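Local coordinates for thioesterase (Streptomyces coelicolor, PDB 3QMW), which probably hydrolyses thioesters in the prodiginine biosynthetic pathway, as an alpha/beta hydrolase of the thioesterase family, at residues G48-L53 with V57-V62. Numbering follows the deposited sequence.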
ATOM      1  N   GLY D  48     -11.045   2.793  -7.388  1.00 43.70           N
ATOM      2  CA  GLY D  48      -9.729   3.300  -7.067  1.00 43.13           C
ATOM      3  C   GLY D  48      -8.739   2.223  -6.680  1.00 42.63           C
ATOM      4  O   GLY D  48      -7.543   2.479  -6.667  1.00 43.11           O
ATOM      5  N   TRP D  49      -9.223   1.026  -6.361  1.00 41.85           N
ATOM      6  CA  TRP D  49      -8.360  -0.045  -5.887  1.00 41.10           C
ATOM      7  C   TRP D  49      -7.309  -0.462  -6.902  1.00 42.15           C
ATOM      8  O   TRP D  49      -6.175  -0.722  -6.520  1.00 42.07           O
ATOM      9  CB  TRP D  49      -9.178  -1.271  -5.491  1.00 40.61           C
ATOM     10  CG  TRP D  49      -9.781  -1.172  -4.145  1.00 36.75           C
ATOM     11  CD1 TRP D  49     -10.346  -0.074  -3.582  1.00 34.15           C
ATOM     12  CD2 TRP D  49      -9.918  -2.227  -3.197  1.00 33.48           C
ATOM     13  NE1 TRP D  49     -10.806  -0.366  -2.329  1.00 32.77           N
ATOM     14  CE2 TRP D  49     -10.557  -1.685  -2.064  1.00 32.55           C
ATOM     15  CE3 TRP D  49      -9.551  -3.579  -3.188  1.00 32.53           C
ATOM     16  CZ2 TRP D  49     -10.838  -2.446  -0.920  1.00 31.82           C
ATOM     17  CZ3 TRP D  49      -9.829  -4.337  -2.054  1.00 31.50           C
ATOM     18  CH2 TRP D  49     -10.466  -3.767  -0.936  1.00 31.56           C
ATOM     19  N   GLN D  50      -7.677  -0.537  -8.184  1.00 43.23           N
ATOM     20  CA  GLN D  50      -6.739  -0.998  -9.215  1.00 43.90           C
ATOM     21  C   GLN D  50      -5.483  -0.143  -9.224  1.00 44.96           C
ATOM     22  O   GLN D  50      -4.366  -0.659  -9.278  1.00 45.12           O
ATOM     23  CB  GLN D  50      -7.370  -0.967 -10.605  1.00 43.65           C
ATOM     24  CG  GLN D  50      -6.452  -1.514 -11.710  1.00 43.50           C
ATOM     25  CD  GLN D  50      -6.084  -2.974 -11.493  1.00 43.01           C
ATOM     26  OE1 GLN D  50      -6.922  -3.771 -11.091  1.00 44.01           O
ATOM     27  NE2 GLN D  50      -4.832  -3.325 -11.756  1.00 42.25           N
ATOM     28  N   GLU D  51      -5.691   1.169  -9.170  1.00 46.14           N
ATOM     29  CA  GLU D  51      -4.615   2.146  -9.213  1.00 46.92           C
ATOM     30  C   GLU D  51      -3.662   1.976  -8.034  1.00 47.45           C
ATOM     31  O   GLU D  51      -2.453   2.159  -8.188  1.00 47.80           O
ATOM     32  CB  GLU D  51      -5.192   3.568  -9.185  1.00 47.18           C
ATOM     33  CG  GLU D  51      -5.864   4.032 -10.485  1.00 48.66           C
ATOM     34  CD  GLU D  51      -7.285   3.479 -10.706  1.00 50.79           C
ATOM     35  OE1 GLU D  51      -7.977   3.117  -9.719  1.00 51.32           O
ATOM     36  OE2 GLU D  51      -7.707   3.410 -11.887  1.00 52.27           O
ATOM     37  N   ARG D  52      -4.210   1.625  -6.871  1.00 47.77           N
ATOM     38  CA  ARG D  52      -3.431   1.539  -5.631  1.00 48.31           C
ATOM     39  C   ARG D  52      -2.654   0.249  -5.455  1.00 48.78           C
ATOM     40  O   ARG D  52      -1.890   0.126  -4.491  1.00 48.61           O
ATOM     41  CB  ARG D  52      -4.338   1.678  -4.413  1.00 48.19           C
ATOM     42  CG  ARG D  52      -5.103   2.962  -4.351  1.00 48.55           C
ATOM     43  CD  ARG D  52      -4.190   4.182  -4.283  1.00 48.98           C
ATOM     44  NE  ARG D  52      -4.917   5.299  -3.685  1.00 48.70           N
ATOM     45  CZ  ARG D  52      -5.068   5.488  -2.377  1.00 47.02           C
ATOM     46  NH1 ARG D  52      -5.769   6.528  -1.946  1.00 47.49           N
ATOM     47  NH2 ARG D  52      -4.515   4.657  -1.503  1.00 45.29           N
ATOM     48  N   LEU D  53      -2.858  -0.717  -6.348  1.00 49.35           N
ATOM     49  CA  LEU D  53      -2.233  -2.028  -6.186  1.00 49.94           C
ATOM     50  C   LEU D  53      -1.273  -2.380  -7.308  1.00 50.33           C
ATOM     51  O   LEU D  53      -0.448  -3.281  -7.140  1.00 50.41           O
ATOM     52  CB  LEU D  53      -3.297  -3.120  -6.034  1.00 50.04           C
ATOM     53  CG  LEU D  53      -4.234  -3.019  -4.817  1.00 50.68           C
ATOM     54  CD1 LEU D  53      -5.201  -4.192  -4.818  1.00 50.94           C
ATOM     55  CD2 LEU D  53      -3.490  -2.965  -3.474  1.00 51.33           C
ATOM     56  N   VAL D  57      -1.690  -7.444 -10.233  1.00 52.56           N
ATOM     57  CA  VAL D  57      -2.957  -7.910  -9.689  1.00 51.75           C
ATOM     58  C   VAL D  57      -4.066  -7.178 -10.440  1.00 51.27           C
ATOM     59  O   VAL D  57      -4.085  -5.944 -10.488  1.00 51.49           O
ATOM     60  CB  VAL D  57      -3.037  -7.669  -8.160  1.00 51.62           C
ATOM     61  CG1 VAL D  57      -3.145  -6.183  -7.840  1.00 51.64           C
ATOM     62  CG2 VAL D  57      -4.192  -8.443  -7.546  1.00 51.41           C
ATOM     63  N   ALA D  58      -4.941  -7.941 -11.083  1.00 50.58           N
ATOM     64  CA  ALA D  58      -6.136  -7.384 -11.711  1.00 50.03           C
ATOM     65  C   ALA D  58      -7.268  -7.469 -10.695  1.00 49.16           C
ATOM     66  O   ALA D  58      -7.598  -8.557 -10.215  1.00 49.09           O
ATOM     67  CB  ALA D  58      -6.493  -8.154 -12.991  1.00 50.16           C
ATOM     68  N   VAL D  59      -7.836  -6.313 -10.354  1.00 48.30           N
ATOM     69  CA  VAL D  59      -8.931  -6.226  -9.389  1.00 47.35           C
ATOM     70  C   VAL D  59     -10.220  -6.495 -10.132  1.00 46.93           C
ATOM     71  O   VAL D  59     -10.574  -5.735 -11.051  1.00 46.98           O
ATOM     72  CB  VAL D  59      -9.013  -4.839  -8.750  1.00 47.28           C
ATOM     73  CG1 VAL D  59     -10.239  -4.735  -7.848  1.00 46.79           C
ATOM     74  CG2 VAL D  59      -7.732  -4.547  -7.966  1.00 47.02           C
ATOM     75  N   VAL D  60     -10.907  -7.574  -9.745  1.00 45.66           N
ATOM     76  CA  VAL D  60     -12.130  -7.983 -10.415  1.00 44.86           C
ATOM     77  C   VAL D  60     -13.290  -8.003  -9.411  1.00 44.24           C
ATOM     78  O   VAL D  60     -13.575  -9.034  -8.783  1.00 44.22           O
ATOM     79  CB  VAL D  60     -11.963  -9.351 -11.108  1.00 44.77           C
ATOM     80  CG1 VAL D  60     -13.104  -9.582 -12.075  1.00 45.06           C
ATOM     81  CG2 VAL D  60     -10.653  -9.404 -11.857  1.00 44.58           C
ATOM     82  N   PRO D  61     -13.964  -6.850  -9.246  1.00 43.33           N
ATOM     83  CA  PRO D  61     -15.075  -6.805  -8.306  1.00 42.94           C
ATOM     84  C   PRO D  61     -16.304  -7.545  -8.840  1.00 42.68           C
ATOM     85  O   PRO D  61     -16.519  -7.631 -10.063  1.00 42.21           O
ATOM     86  CB  PRO D  61     -15.347  -5.308  -8.156  1.00 42.86           C
ATOM     87  CG  PRO D  61     -14.172  -4.629  -8.775  1.00 42.78           C
ATOM     88  CD  PRO D  61     -13.737  -5.530  -9.852  1.00 42.95           C
ATOM     89  N   VAL D  62     -17.086  -8.097  -7.923  1.00 42.30           N
ATOM     90  CA  VAL D  62     -18.237  -8.883  -8.307  1.00 42.18           C
ATOM     91  C   VAL D  62     -19.508  -8.088  -8.025  1.00 41.97           C
ATOM     92  O   VAL D  62     -19.773  -7.691  -6.880  1.00 41.52           O
ATOM     93  CB  VAL D  62     -18.264 -10.217  -7.571  1.00 42.46           C
ATOM     94  CG1 VAL D  62     -19.194 -11.198  -8.303  1.00 42.46           C
ATOM     95  CG2 VAL D  62     -16.847 -10.786  -7.457  1.00 41.86           C
TER
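The carboxamide of Q50 grips the outer edge of strand 57-61 as a neighbouring strand would, using both ends of the amide. OE1 of Q50 accepts the N-H of V59 at 2.8 Å, nearly straight at 165° and in the carbonyl plane, while NE2 of Q50 donates to V57 O at 3.0 Å, in the plane of that carbonyl, though the oxygen lies 16° out of the Q50 amide plane. The side chain gets there with CG anti to the backbone N (chi1 -177°) and a bend at chi2, which brings the amide down against the strand. With an alanine here, V59 N and V57 O would probably lose these side-chain partners, and the strand would be less firmly tied to the helix.

Beside the polar pair, CB of L53 packs on CG1 of V57 at 3.6 Å, and L53 CD1 meets V59 CG2 at 4.1 Å, L53 and V59 crossing at about a right angle. W49 adds CB near V59 CG1, but its indole turns away to F46, F102 and helix 246-258.

On its other edge the strand pairs with 31-36, closing a beta-alpha-beta unit where Q50 satisfies backbone groups that no further strand of this chain pairs with.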